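Local structure of membrane-bound lytic murein transglycosylase A (Burkholderia pseudomallei, 6QK4) at residues R80-E84 with T85-P89; S279-L282 with G283-V286. The protein probably cleaves the glycosidic bond between MurNAc and GlcNAc in peptidoglycan, leaving a 1,6-anhydro bond on the MurNAc residue. All coordinates share one frame; numbering follows the deposited sequence.

Contact 1 of 2, residues R80-E84 with T85-P89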
ATOM      1  N   ARG A  80      22.454  -9.578   7.006  1.00 24.45           N
ATOM      2  CA  ARG A  80      22.135 -10.982   6.713  1.00 25.98           C
ATOM      3  C   ARG A  80      22.622 -11.868   7.860  1.00 28.15           C
ATOM      4  O   ARG A  80      21.903 -12.758   8.327  1.00 23.03           O
ATOM      5  CB  ARG A  80      22.775 -11.431   5.390  1.00 22.81           C
ATOM      6  CG  ARG A  80      22.309 -12.800   4.894  1.00 26.05           C
ATOM      7  CD  ARG A  80      22.863 -13.091   3.519  1.00 24.33           C
ATOM      8  NE  ARG A  80      22.416 -12.160   2.466  1.00 25.60           N
ATOM      9  CZ  ARG A  80      21.224 -12.222   1.846  1.00 24.93           C
ATOM     10  NH1 ARG A  80      20.299 -13.151   2.185  1.00 23.21           N
ATOM     11  NH2 ARG A  80      20.945 -11.332   0.892  1.00 23.91           N
ATOM     12  N   THR A  81      23.842 -11.615   8.332  1.00 27.32           N
ATOM     13  CA  THR A  81      24.361 -12.420   9.452  1.00 25.26           C
ATOM     14  C   THR A  81      23.505 -12.271  10.699  1.00 23.41           C
ATOM     15  O   THR A  81      23.195 -13.251  11.413  1.00 25.02           O
ATOM     16  CB  THR A  81      25.799 -12.008   9.703  1.00 24.02           C
ATOM     17  OG1 THR A  81      26.507 -12.384   8.541  1.00 28.59           O
ATOM     18  CG2 THR A  81      26.349 -12.719  10.941  1.00 24.58           C
ATOM     19  N   PHE A  82      23.046 -11.053  10.955  1.00 22.86           N
ATOM     20  CA  PHE A  82      22.163 -10.840  12.082  1.00 24.95           C
ATOM     21  C   PHE A  82      20.903 -11.689  11.968  1.00 23.31           C
ATOM     22  O   PHE A  82      20.457 -12.270  12.948  1.00 23.29           O
ATOM     23  CB  PHE A  82      21.806  -9.339  12.163  1.00 20.82           C
ATOM     24  CG  PHE A  82      20.637  -9.046  13.029  1.00 22.51           C
ATOM     25  CD1 PHE A  82      20.825  -8.907  14.369  1.00 22.65           C
ATOM     26  CD2 PHE A  82      19.356  -8.860  12.495  1.00 23.76           C
ATOM     27  CE1 PHE A  82      19.802  -8.620  15.247  1.00 22.34           C
ATOM     28  CE2 PHE A  82      18.298  -8.578  13.372  1.00 22.90           C
ATOM     29  CZ  PHE A  82      18.513  -8.434  14.757  1.00 21.84           C
ATOM     30  N   PHE A  83      20.196 -11.618  10.828  1.00 23.04           N
ATOM     31  CA  PHE A  83      18.932 -12.351  10.754  1.00 19.70           C
ATOM     32  C   PHE A  83      19.180 -13.866  10.893  1.00 22.15           C
ATOM     33  O   PHE A  83      18.405 -14.572  11.542  1.00 23.16           O
ATOM     34  CB  PHE A  83      18.217 -12.015   9.429  1.00 21.69           C
ATOM     35  CG  PHE A  83      17.617 -10.657   9.422  1.00 23.60           C
ATOM     36  CD1 PHE A  83      16.544 -10.393  10.267  1.00 26.70           C
ATOM     37  CD2 PHE A  83      18.079  -9.654   8.591  1.00 22.17           C
ATOM     38  CE1 PHE A  83      15.910  -9.112  10.273  1.00 25.99           C
ATOM     39  CE2 PHE A  83      17.451  -8.380   8.585  1.00 24.04           C
ATOM     40  CZ  PHE A  83      16.390  -8.130   9.430  1.00 24.08           C
ATOM     41  N   GLU A  84      20.294 -14.350  10.327  1.00 23.05           N
ATOM     42  CA  GLU A  84      20.596 -15.787  10.343  1.00 24.87           C
ATOM     43  C   GLU A  84      20.961 -16.236  11.743  1.00 28.77           C
ATOM     44  O   GLU A  84      20.691 -17.378  12.121  1.00 31.00           O
ATOM     45  CB  GLU A  84      21.725 -16.106   9.348  1.00 23.81           C
ATOM     46  CG  GLU A  84      21.284 -16.001   7.860  1.00 24.22           C
ATOM     47  CD  GLU A  84      22.391 -16.340   6.941  1.00 27.00           C
ATOM     48  OE1 GLU A  84      23.484 -16.702   7.484  1.00 32.20           O
ATOM     49  OE2 GLU A  84      22.260 -16.231   5.720  1.00 25.82           O
ATOM     50  N   THR A  85      21.500 -15.323  12.557  1.00 26.65           N
ATOM     51  CA  THR A  85      21.992 -15.594  13.899  1.00 25.30           C
ATOM     52  C   THR A  85      20.904 -15.454  14.956  1.00 26.82           C
ATOM     53  O   THR A  85      20.877 -16.229  15.920  1.00 27.63           O
ATOM     54  CB  THR A  85      23.152 -14.617  14.230  1.00 22.77           C
ATOM     55  OG1 THR A  85      24.261 -14.860  13.361  1.00 31.35           O
ATOM     56  CG2 THR A  85      23.620 -14.711  15.685  1.00 32.84           C
ATOM     57  N   TYR A  86      20.009 -14.455  14.827  1.00 24.38           N
ATOM     58  CA  TYR A  86      19.063 -14.170  15.890  1.00 22.12           C
ATOM     59  C   TYR A  86      17.682 -14.759  15.665  1.00 22.08           C
ATOM     60  O   TYR A  86      16.868 -14.733  16.598  1.00 24.87           O
ATOM     61  CB  TYR A  86      18.964 -12.657  16.115  1.00 24.39           C
ATOM     62  CG  TYR A  86      20.158 -12.158  16.890  1.00 25.05           C
ATOM     63  CD1 TYR A  86      21.340 -11.796  16.241  1.00 28.81           C
ATOM     64  CD2 TYR A  86      20.091 -12.024  18.279  1.00 28.43           C
ATOM     65  CE1 TYR A  86      22.478 -11.324  16.995  1.00 30.25           C
ATOM     66  CE2 TYR A  86      21.201 -11.572  19.008  1.00 34.28           C
ATOM     67  CZ  TYR A  86      22.378 -11.229  18.344  1.00 36.18           C
ATOM     68  OH  TYR A  86      23.488 -10.767  19.042  1.00 39.08           O
ATOM     69  N   PHE A  87      17.401 -15.303  14.462  1.00 21.01           N
ATOM     70  CA  PHE A  87      16.056 -15.767  14.160  1.00 18.46           C
ATOM     71  C   PHE A  87      16.118 -17.122  13.508  1.00 21.66           C
ATOM     72  O   PHE A  87      17.102 -17.465  12.842  1.00 27.04           O
ATOM     73  CB  PHE A  87      15.293 -14.786  13.158  1.00 21.50           C
ATOM     74  CG  PHE A  87      15.008 -13.438  13.760  1.00 21.17           C
ATOM     75  CD1 PHE A  87      15.976 -12.443  13.734  1.00 21.15           C
ATOM     76  CD2 PHE A  87      13.777 -13.192  14.337  1.00 19.54           C
ATOM     77  CE1 PHE A  87      15.752 -11.169  14.367  1.00 21.15           C
ATOM     78  CE2 PHE A  87      13.497 -11.946  14.983  1.00 23.24           C
ATOM     79  CZ  PHE A  87      14.517 -10.899  14.962  1.00 22.39           C
ATOM     80  N   THR A  88      15.050 -17.883  13.694  1.00 22.92           N
ATOM     81  CA  THR A  88      14.820 -19.106  12.955  1.00 24.47           C
ATOM     82  C   THR A  88      13.644 -18.931  12.000  1.00 20.71           C
ATOM     83  O   THR A  88      12.580 -18.467  12.434  1.00 21.87           O
ATOM     84  CB  THR A  88      14.527 -20.262  13.938  1.00 27.68           C
ATOM     85  OG1 THR A  88      15.710 -20.484  14.740  1.00 27.73           O
ATOM     86  CG2 THR A  88      14.274 -21.577  13.166  1.00 27.58           C
ATOM     87  N   PRO A  89      13.765 -19.348  10.748  1.00 22.58           N
ATOM     88  CA  PRO A  89      12.605 -19.285   9.852  1.00 22.89           C
ATOM     89  C   PRO A  89      11.720 -20.528   9.921  1.00 24.79           C
ATOM     90  O   PRO A  89      12.197 -21.658  10.015  1.00 24.16           O
ATOM     91  CB  PRO A  89      13.274 -19.141   8.471  1.00 23.78           C
ATOM     92  CG  PRO A  89      14.586 -20.034   8.604  1.00 21.81           C
ATOM     93  CD  PRO A  89      14.960 -19.932  10.101  1.00 21.58           C
TER
HETATM   94  O   HOH W   1      19.420 -19.042  13.826  1.00 34.46           O
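With CG of F82 anti to the backbone N (chi1 164°) and CG of Y86 set beside its own N (chi1 -77°), the two rings are brought together one helical turn apart. Their planes are tilted by only 30°, but the rings are displaced from one another and share little face; F82 CD1 touches Y86 CD1 at 3.5 Å. F87, the first residue to leave the helix, adds a third ring, inclined obliquely to that of F82: its CE1 meets F82 CE2 at 3.8 Å. On the outer side of the helix T85 turns OG1 back onto T81 O, 2.7 Å away, while T85 N reaches the same oxygen at 2.9 Å. The two donors come from opposite faces of that carbonyl, the hydroxyl well above its plane. Y86 N is bonded to F82 O at 2.9 Å, whereas the bond from F87 N to F83 O is weak. A water then donates to both E84 O and F87 O, bridging the last turn to the strand that follows. L48, A67 and L71 close around F82, and W61 meets F87 edge-to-face. Apolar contact in an aromatic cluster thus holds this end of helix 76-86, while the threonine hydroxyl gives T81 O a second bond beside its helical one and the water serves carbonyls at the helix-to-strand junction.

Contact 2 of 2, residues S279-L282 with G283-V286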
ATOM      1  N   SER A 279      -3.542 -14.847  12.069  1.00 24.28           N
ATOM      2  CA  SER A 279      -2.627 -15.806  11.475  1.00 22.91           C
ATOM      3  C   SER A 279      -1.167 -15.427  11.667  1.00 22.21           C
ATOM      4  O   SER A 279      -0.335 -16.279  11.969  1.00 23.94           O
ATOM      5  CB  SER A 279      -2.945 -15.932   9.943  1.00 20.53           C
ATOM      6  OG  SER A 279      -4.211 -16.562   9.763  1.00 24.31           O
ATOM      7  N   ILE A 280      -0.846 -14.145  11.540  1.00 22.57           N
ATOM      8  CA  ILE A 280       0.507 -13.619  11.626  1.00 21.79           C
ATOM      9  C   ILE A 280       0.467 -12.416  12.562  1.00 21.65           C
ATOM     10  O   ILE A 280       0.010 -11.325  12.183  1.00 21.48           O
ATOM     11  CB  ILE A 280       1.027 -13.205  10.227  1.00 19.93           C
ATOM     12  CG1 ILE A 280       0.907 -14.382   9.249  1.00 20.53           C
ATOM     13  CG2 ILE A 280       2.455 -12.728  10.351  1.00 21.19           C
ATOM     14  CD1 ILE A 280       1.196 -13.948   7.746  1.00 21.88           C
ATOM     15  N   PRO A 281       0.934 -12.561  13.788  1.00 20.36           N
ATOM     16  CA  PRO A 281       0.839 -11.447  14.753  1.00 21.45           C
ATOM     17  C   PRO A 281       1.621 -10.230  14.286  1.00 21.70           C
ATOM     18  O   PRO A 281       2.688 -10.344  13.676  1.00 21.66           O
ATOM     19  CB  PRO A 281       1.473 -12.028  16.032  1.00 22.42           C
ATOM     20  CG  PRO A 281       1.361 -13.529  15.881  1.00 25.14           C
ATOM     21  CD  PRO A 281       1.482 -13.798  14.386  1.00 22.50           C
ATOM     22  N   LEU A 282       1.085  -9.044  14.585  1.00 18.46           N
ATOM     23  CA  LEU A 282       1.858  -7.849  14.289  1.00 19.98           C
ATOM     24  C   LEU A 282       3.229  -7.917  14.963  1.00 18.50           C
ATOM     25  O   LEU A 282       3.390  -8.373  16.114  1.00 19.27           O
ATOM     26  CB  LEU A 282       1.094  -6.597  14.734  1.00 20.27           C
ATOM     27  CG  LEU A 282      -0.149  -6.309  13.911  1.00 21.48           C
ATOM     28  CD1 LEU A 282      -0.953  -5.209  14.607  1.00 22.99           C
ATOM     29  CD2 LEU A 282       0.131  -5.961  12.437  1.00 23.80           C
ATOM     30  N   GLY A 283       4.249  -7.507  14.198  1.00 20.80           N
ATOM     31  CA  GLY A 283       5.636  -7.577  14.620  1.00 20.25           C
ATOM     32  C   GLY A 283       6.400  -8.766  14.026  1.00 21.10           C
ATOM     33  O   GLY A 283       7.632  -8.787  14.108  1.00 19.75           O
ATOM     34  N   THR A 284       5.690  -9.746  13.426  1.00 21.41           N
ATOM     35  CA  THR A 284       6.376 -10.943  12.899  1.00 18.41           C
ATOM     36  C   THR A 284       7.143 -10.544  11.652  1.00 16.93           C
ATOM     37  O   THR A 284       6.541  -9.997  10.714  1.00 20.00           O
ATOM     38  CB  THR A 284       5.371 -12.054  12.529  1.00 21.84           C
ATOM     39  OG1 THR A 284       4.499 -12.324  13.655  1.00 21.50           O
ATOM     40  CG2 THR A 284       6.106 -13.334  12.105  1.00 21.88           C
ATOM     41  N   PRO A 285       8.440 -10.819  11.570  1.00 16.82           N
ATOM     42  CA  PRO A 285       9.121 -10.710  10.269  1.00 16.72           C
ATOM     43  C   PRO A 285       8.744 -11.910   9.411  1.00 18.31           C
ATOM     44  O   PRO A 285       8.560 -13.015   9.915  1.00 17.74           O
ATOM     45  CB  PRO A 285      10.624 -10.760  10.631  1.00 18.11           C
ATOM     46  CG  PRO A 285      10.654 -10.685  12.199  1.00 17.97           C
ATOM     47  CD  PRO A 285       9.334 -11.322  12.637  1.00 17.52           C
ATOM     48  N   VAL A 286       8.622 -11.693   8.097  1.00 17.79           N
ATOM     49  CA  VAL A 286       8.114 -12.694   7.162  1.00 17.34           C
ATOM     50  C   VAL A 286       9.039 -12.666   5.950  1.00 18.91           C
ATOM     51  O   VAL A 286       9.278 -11.595   5.378  1.00 19.84           O
ATOM     52  CB  VAL A 286       6.678 -12.396   6.672  1.00 16.60           C
ATOM     53  CG1 VAL A 286       6.177 -13.529   5.708  1.00 17.55           C
ATOM     54  CG2 VAL A 286       5.717 -12.283   7.866  1.00 17.07           C
TER
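T284 reaches back across the turn to P281, its side chain running obliquely to the proline ring and bringing OG1 to 2.7 Å from P281 O. Placed beside its own backbone N by chi1 of -53°, that hydroxyl donates to the same carbonyl that T284 N binds at 3.1 Å. The amide bond is the one that closes a type II beta turn from P281 to T284, and the hydroxyl doubles it, so one oxygen is gripped by two donors of a single residue. OG1 also sits against the proline ring, 3.4 Å from P281 CD.

I280 packs beside the same threonine. The two side chains cross at about a right angle, with the methyl branch of I280 doing the touching: CG2 lies 3.7 Å from T284 CB. The same methyl packs on V286, 4.1 Å from its CG2, and so links the last residue of the turn, T284, to V286 in the strand that follows. T284 thus has a polar arm turned to the turn carbonyl and carbon atoms facing an isoleucine.

At the third position of the turn G283 has a positive phi of 101°, and a beta carbon there would run into the carbonyl oxygen of L282. That is the usual reason for glycine at this place in a type II turn.

The turn leads into strand 285-291 within the 3D domain, a family related to double-psi beta-barrels. Backbone hydrogen bonds of G283 and T284 with A305, and of V286 with V303, tie it to strand 298-307, while P285 pairs with L344. M341 and L343 of strand 336-346 pack on V286, and F92 of strand 87-92 reaches I280.

Overall arrangement
Contact 1 comes first along the chain and contact 2 much later, yet their centres are about 16 Å apart and their edges meet: F87 CE2 packs on P285 CG at 4.2 Å. Each marks an entry into a strand, contact 1 where a helix runs out into strand 87-92, contact 2 where a tight turn feeds strand 285-291. Both of those strands pair antiparallel with strand 336-346, which therefore lies between them as a shared neighbour. W61 also joins the two, touching both F87 and P285. Contact 1 lies farther out, about 27 Å from the centre of the chain to its own centre, against about 17 Å for the more buried contact 2.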